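Local coordinates for hypothetical zinc-type alcohol dehydrogenase-like protein in PRE5-FET4 intergenic region (Saccharomyces cerevisiae, PDB 1PIW) that reduces a broad range of aromatic and aliphatic aldehydes to alcohols with NADPH, as a zinc-containing, medium-chain alcohol dehydrogenase, at residues Leu161-Arg174 against Ser299-Leu311. Numbering follows the deposited sequence.
Sequences LLCGGLTVYSPLVR and SALGSIKELNQLL. With ZN (zinc ion), chain D.
At the edge of the catalytic zinc and NADP(H) site, Cys-163 and Thr-167 of helix 161-174 meet Leu-301 in the loop that leads into helix 304-311. Cys-163 SG binds the zinc ion at 2.4 Å, alongside Cys-46 and His-68, and the CD2 branch of Leu-301 lies 4.1 Å from that SG. The loop then passes over the first helix at Gly-302, whose N is 3.4 Å from Leu-166 CD2. A capping box starts the second helix: Ser-303 N gives a nearly straight bond to Glu-306 OE1, on its anti lone pair, while Ser-303 OG, less surely placed, accepts from Glu-306 N. With CG beside the backbone N (chi1 -61°) and the chain extended beyond it, Glu-306 is a knob with CB against Leu-166 and Tyr-169 and its carboxylate toward Ser-170 and Arg-174. Arg-174 NE makes a salt-bridging hydrogen bond of 2.8 Å to Glu-306 OE2, which lies in the guanidinium plane, although the two flat groups are turned 50° apart; Asn-110 accepts from NH1 of the same arginine. One turn on, Leu-310 fits between Leu-161, Gly-165, Leu-166 and Tyr-169, its CB 3.5 Å from Tyr-169 CD2 and its CD1 over one ring face, offset toward the rim. Leu-307 packs against both methyls of Leu-166. The axes of segments 161-174 and 304-311 cross at 102°, a knobs-into-holes contact that ties a zinc-ligand helix to the helix following the last, outermost strand (295-298) of the six-stranded Rossmann sheet of a medium-chain alcohol dehydrogenase.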
loop_
_atom_site.group_PDB
_atom_site.type_symbol
_atom_site.label_atom_id
_atom_site.label_comp_id
_atom_site.label_asym_id
_atom_site.label_seq_id
_atom_site.Cartn_x
_atom_site.Cartn_y
_atom_site.Cartn_z
ATOM N N LEU A 161 -1.024 -13.898 -22.517
ATOM C CA LEU A 161 -0.914 -14.230 -21.099
ATOM C C LEU A 161 0.514 -14.040 -20.634
ATOM O O LEU A 161 0.758 -13.616 -19.508
ATOM C CB LEU A 161 -1.308 -15.687 -20.859
ATOM C CG LEU A 161 -2.693 -16.156 -21.304
ATOM C CD1 LEU A 161 -2.783 -17.670 -21.146
ATOM C CD2 LEU A 161 -3.763 -15.462 -20.483
ATOM N N LEU A 162 1.448 -14.346 -21.526
ATOM C CA LEU A 162 2.868 -14.270 -21.244
ATOM C C LEU A 162 3.390 -12.964 -20.662
ATOM O O LEU A 162 4.512 -12.910 -20.170
ATOM C CB LEU A 162 3.631 -14.641 -22.508
ATOM C CG LEU A 162 3.304 -16.059 -23.004
ATOM C CD1 LEU A 162 3.962 -16.329 -24.346
ATOM C CD2 LEU A 162 3.768 -17.074 -21.954
ATOM N N CYS A 163 2.588 -11.906 -20.731
ATOM C CA CYS A 163 2.977 -10.612 -20.156
ATOM C C CYS A 163 1.771 -9.811 -19.681
ATOM O O CYS A 163 1.583 -9.584 -18.481
ATOM C CB CYS A 163 3.752 -9.755 -21.147
ATOM S SG CYS A 163 4.209 -8.203 -20.369
ATOM N N GLY A 164 0.963 -9.366 -20.631
ATOM C CA GLY A 164 -0.212 -8.618 -20.259
ATOM C C GLY A 164 -0.956 -9.391 -19.191
ATOM O O GLY A 164 -1.350 -8.826 -18.167
ATOM N N GLY A 165 -1.137 -10.691 -19.428
ATOM C CA GLY A 165 -1.844 -11.532 -18.476
ATOM C C GLY A 165 -1.095 -11.653 -17.163
ATOM O O GLY A 165 -1.583 -11.247 -16.106
ATOM N N LEU A 166 0.108 -12.208 -17.224
ATOM C CA LEU A 166 0.909 -12.379 -16.028
ATOM C C LEU A 166 0.973 -11.097 -15.211
ATOM O O LEU A 166 1.029 -11.142 -13.988
ATOM C CB LEU A 166 2.318 -12.807 -16.408
ATOM C CG LEU A 166 3.255 -12.918 -15.219
ATOM C CD1 LEU A 166 2.706 -13.973 -14.319
ATOM C CD2 LEU A 166 4.660 -13.262 -15.669
ATOM N N THR A 167 0.952 -9.955 -15.889
ATOM C CA THR A 167 1.035 -8.665 -15.209
ATOM C C THR A 167 -0.120 -8.331 -14.257
ATOM O O THR A 167 0.088 -7.600 -13.273
ATOM C CB THR A 167 1.234 -7.522 -16.237
ATOM O OG1 THR A 167 2.613 -7.466 -16.616
ATOM C CG2 THR A 167 0.844 -6.186 -15.654
ATOM N N VAL A 168 -1.317 -8.857 -14.545
ATOM C CA VAL A 168 -2.498 -8.647 -13.687
ATOM C C VAL A 168 -2.588 -9.819 -12.752
ATOM O O VAL A 168 -3.057 -9.704 -11.623
ATOM C CB VAL A 168 -3.837 -8.706 -14.418
ATOM C CG1 VAL A 168 -4.742 -7.621 -13.890
ATOM C CG2 VAL A 168 -3.640 -8.651 -15.913
ATOM N N TYR A 169 -2.162 -10.971 -13.246
ATOM C CA TYR A 169 -2.237 -12.166 -12.443
ATOM C C TYR A 169 -1.396 -12.075 -11.188
ATOM O O TYR A 169 -1.871 -12.388 -10.107
ATOM C CB TYR A 169 -1.838 -13.397 -13.258
ATOM C CG TYR A 169 -1.898 -14.660 -12.438
ATOM C CD1 TYR A 169 -3.057 -15.000 -11.736
ATOM C CD2 TYR A 169 -0.797 -15.497 -12.335
ATOM C CE1 TYR A 169 -3.115 -16.140 -10.949
ATOM C CE2 TYR A 169 -0.841 -16.643 -11.547
ATOM C CZ TYR A 169 -2.002 -16.957 -10.855
ATOM O OH TYR A 169 -2.031 -18.075 -10.062
ATOM N N SER A 170 -0.157 -11.629 -11.325
ATOM C CA SER A 170 0.711 -11.527 -10.164
ATOM C C SER A 170 0.100 -10.670 -9.051
ATOM O O SER A 170 -0.005 -11.114 -7.904
ATOM C CB SER A 170 2.077 -10.980 -10.561
ATOM O OG SER A 170 3.055 -11.426 -9.650
ATOM N N PRO A 171 -0.312 -9.432 -9.361
ATOM C CA PRO A 171 -0.901 -8.628 -8.285
ATOM C C PRO A 171 -2.192 -9.232 -7.725
ATOM O O PRO A 171 -2.440 -9.182 -6.514
ATOM C CB PRO A 171 -1.125 -7.267 -8.948
ATOM C CG PRO A 171 -1.304 -7.611 -10.382
ATOM C CD PRO A 171 -0.243 -8.658 -10.610
ATOM N N LEU A 172 -3.008 -9.810 -8.601
ATOM C CA LEU A 172 -4.263 -10.406 -8.154
ATOM C C LEU A 172 -4.023 -11.487 -7.107
ATOM O O LEU A 172 -4.547 -11.389 -6.004
ATOM C CB LEU A 172 -5.046 -10.969 -9.340
ATOM C CG LEU A 172 -5.750 -9.922 -10.206
ATOM C CD1 LEU A 172 -6.519 -10.609 -11.331
ATOM C CD2 LEU A 172 -6.679 -9.104 -9.336
ATOM N N VAL A 173 -3.227 -12.501 -7.442
ATOM C CA VAL A 173 -2.914 -13.576 -6.498
ATOM C C VAL A 173 -2.325 -12.985 -5.228
ATOM O O VAL A 173 -2.910 -13.041 -4.152
ATOM C CB VAL A 173 -1.853 -14.541 -7.031
ATOM C CG1 VAL A 173 -1.819 -15.755 -6.178
ATOM C CG2 VAL A 173 -2.133 -14.914 -8.443
ATOM N N ARG A 174 -1.147 -12.413 -5.364
ATOM C CA ARG A 174 -0.483 -11.818 -4.229
ATOM C C ARG A 174 -1.410 -11.001 -3.328
ATOM O O ARG A 174 -1.241 -10.996 -2.121
ATOM C CB ARG A 174 0.669 -10.943 -4.723
ATOM C CG ARG A 174 1.647 -11.700 -5.597
ATOM C CD ARG A 174 2.966 -10.968 -5.751
ATOM N NE ARG A 174 3.945 -11.796 -6.443
ATOM C CZ ARG A 174 5.254 -11.643 -6.322
ATOM N NH1 ARG A 174 5.722 -10.690 -5.527
ATOM N NH2 ARG A 174 6.086 -12.433 -6.991
ATOM N N SER A 299 3.237 -2.556 -9.268
ATOM C CA SER A 299 3.648 -3.946 -9.483
ATOM C C SER A 299 4.263 -4.201 -10.855
ATOM O O SER A 299 3.816 -3.653 -11.865
ATOM C CB SER A 299 2.460 -4.887 -9.286
ATOM O OG SER A 299 2.803 -6.217 -9.635
ATOM N N ALA A 300 5.290 -5.043 -10.883
ATOM C CA ALA A 300 5.990 -5.391 -12.117
ATOM C C ALA A 300 5.345 -6.600 -12.757
ATOM O O ALA A 300 4.168 -6.906 -12.505
ATOM C CB ALA A 300 7.417 -5.711 -11.818
ATOM N N LEU A 301 6.112 -7.300 -13.584
ATOM C CA LEU A 301 5.594 -8.492 -14.230
ATOM C C LEU A 301 5.373 -9.470 -13.090
ATOM O O LEU A 301 5.377 -9.097 -11.905
ATOM C CB LEU A 301 6.635 -9.074 -15.180
ATOM C CG LEU A 301 7.488 -8.060 -15.948
ATOM C CD1 LEU A 301 8.824 -8.667 -16.284
ATOM C CD2 LEU A 301 6.764 -7.601 -17.204
ATOM N N GLY A 302 5.196 -10.732 -13.440
ATOM C CA GLY A 302 5.022 -11.728 -12.409
ATOM C C GLY A 302 6.242 -12.616 -12.390
ATOM O O GLY A 302 7.151 -12.457 -13.195
ATOM N N SER A 303 6.269 -13.545 -11.448
ATOM C CA SER A 303 7.365 -14.492 -11.342
ATOM C C SER A 303 7.052 -15.559 -12.378
ATOM O O SER A 303 5.912 -15.673 -12.838
ATOM C CB SER A 303 7.367 -15.133 -9.967
ATOM O OG SER A 303 6.166 -15.866 -9.777
ATOM N N ILE A 304 8.054 -16.336 -12.756
ATOM C CA ILE A 304 7.823 -17.401 -13.722
ATOM C C ILE A 304 6.912 -18.462 -13.073
ATOM O O ILE A 304 6.120 -19.117 -13.745
ATOM C CB ILE A 304 9.181 -18.019 -14.204
ATOM C CG1 ILE A 304 10.247 -17.913 -13.092
ATOM C CG2 ILE A 304 9.685 -17.263 -15.450
ATOM C CD1 ILE A 304 9.836 -18.475 -11.677
ATOM N N LYS A 305 7.015 -18.604 -11.756
ATOM C CA LYS A 305 6.193 -19.555 -11.033
ATOM C C LYS A 305 4.739 -19.161 -11.286
ATOM O O LYS A 305 3.924 -19.971 -11.757
ATOM C CB LYS A 305 6.531 -19.486 -9.539
ATOM C CG LYS A 305 5.573 -20.220 -8.603
ATOM C CD LYS A 305 6.115 -20.170 -7.179
ATOM C CE LYS A 305 5.117 -20.631 -6.117
ATOM N NZ LYS A 305 4.046 -19.629 -5.781
ATOM N N GLU A 306 4.427 -17.904 -10.984
ATOM C CA GLU A 306 3.087 -17.377 -11.191
ATOM C C GLU A 306 2.719 -17.534 -12.657
ATOM O O GLU A 306 1.583 -17.846 -12.975
ATOM C CB GLU A 306 3.034 -15.903 -10.798
ATOM C CG GLU A 306 3.372 -15.671 -9.337
ATOM C CD GLU A 306 3.513 -14.208 -8.981
ATOM O OE1 GLU A 306 4.312 -13.518 -9.631
ATOM O OE2 GLU A 306 2.829 -13.752 -8.048
ATOM N N LEU A 307 3.682 -17.333 -13.554
ATOM C CA LEU A 307 3.397 -17.466 -14.978
ATOM C C LEU A 307 2.932 -18.867 -15.341
ATOM O O LEU A 307 2.087 -19.041 -16.226
ATOM C CB LEU A 307 4.610 -17.103 -15.828
ATOM C CG LEU A 307 4.300 -17.076 -17.330
ATOM C CD1 LEU A 307 2.913 -16.513 -17.569
ATOM C CD2 LEU A 307 5.339 -16.240 -18.058
ATOM N N ASN A 308 3.486 -19.871 -14.668
ATOM C CA ASN A 308 3.077 -21.236 -14.942
ATOM C C ASN A 308 1.725 -21.440 -14.281
ATOM O O ASN A 308 0.842 -22.086 -14.832
ATOM C CB ASN A 308 4.116 -22.222 -14.422
ATOM C CG ASN A 308 5.327 -22.336 -15.346
ATOM O OD1 ASN A 308 5.195 -22.659 -16.533
ATOM N ND2 ASN A 308 6.515 -22.079 -14.803
ATOM N N GLN A 309 1.558 -20.865 -13.098
ATOM C CA GLN A 309 0.279 -20.960 -12.398
ATOM C C GLN A 309 -0.881 -20.453 -13.284
ATOM O O GLN A 309 -1.950 -21.068 -13.347
ATOM C CB GLN A 309 0.314 -20.123 -11.113
ATOM C CG GLN A 309 1.020 -20.769 -9.951
ATOM C CD GLN A 309 1.038 -19.864 -8.737
ATOM O OE1 GLN A 309 0.159 -19.013 -8.574
ATOM N NE2 GLN A 309 2.032 -20.049 -7.867
ATOM N N LEU A 310 -0.658 -19.317 -13.946
ATOM C CA LEU A 310 -1.659 -18.717 -14.815
ATOM C C LEU A 310 -1.905 -19.642 -15.994
ATOM O O LEU A 310 -3.046 -20.000 -16.297
ATOM C CB LEU A 310 -1.187 -17.344 -15.314
ATOM C CG LEU A 310 -2.148 -16.617 -16.264
ATOM C CD1 LEU A 310 -3.503 -16.511 -15.597
ATOM C CD2 LEU A 310 -1.643 -15.235 -16.602
ATOM N N LEU A 311 -0.830 -20.038 -16.659
ATOM C CA LEU A 311 -0.979 -20.921 -17.793
ATOM C C LEU A 311 -1.799 -22.130 -17.387
ATOM O O LEU A 311 -2.594 -22.640 -18.170
ATOM C CB LEU A 311 0.387 -21.351 -18.326
ATOM C CG LEU A 311 1.050 -20.336 -19.239
ATOM C CD1 LEU A 311 2.209 -20.986 -19.945
ATOM C CD2 LEU A 311 0.035 -19.842 -20.250
HETATM ZN ZN ZN D . 4.175 -6.050 -21.465
#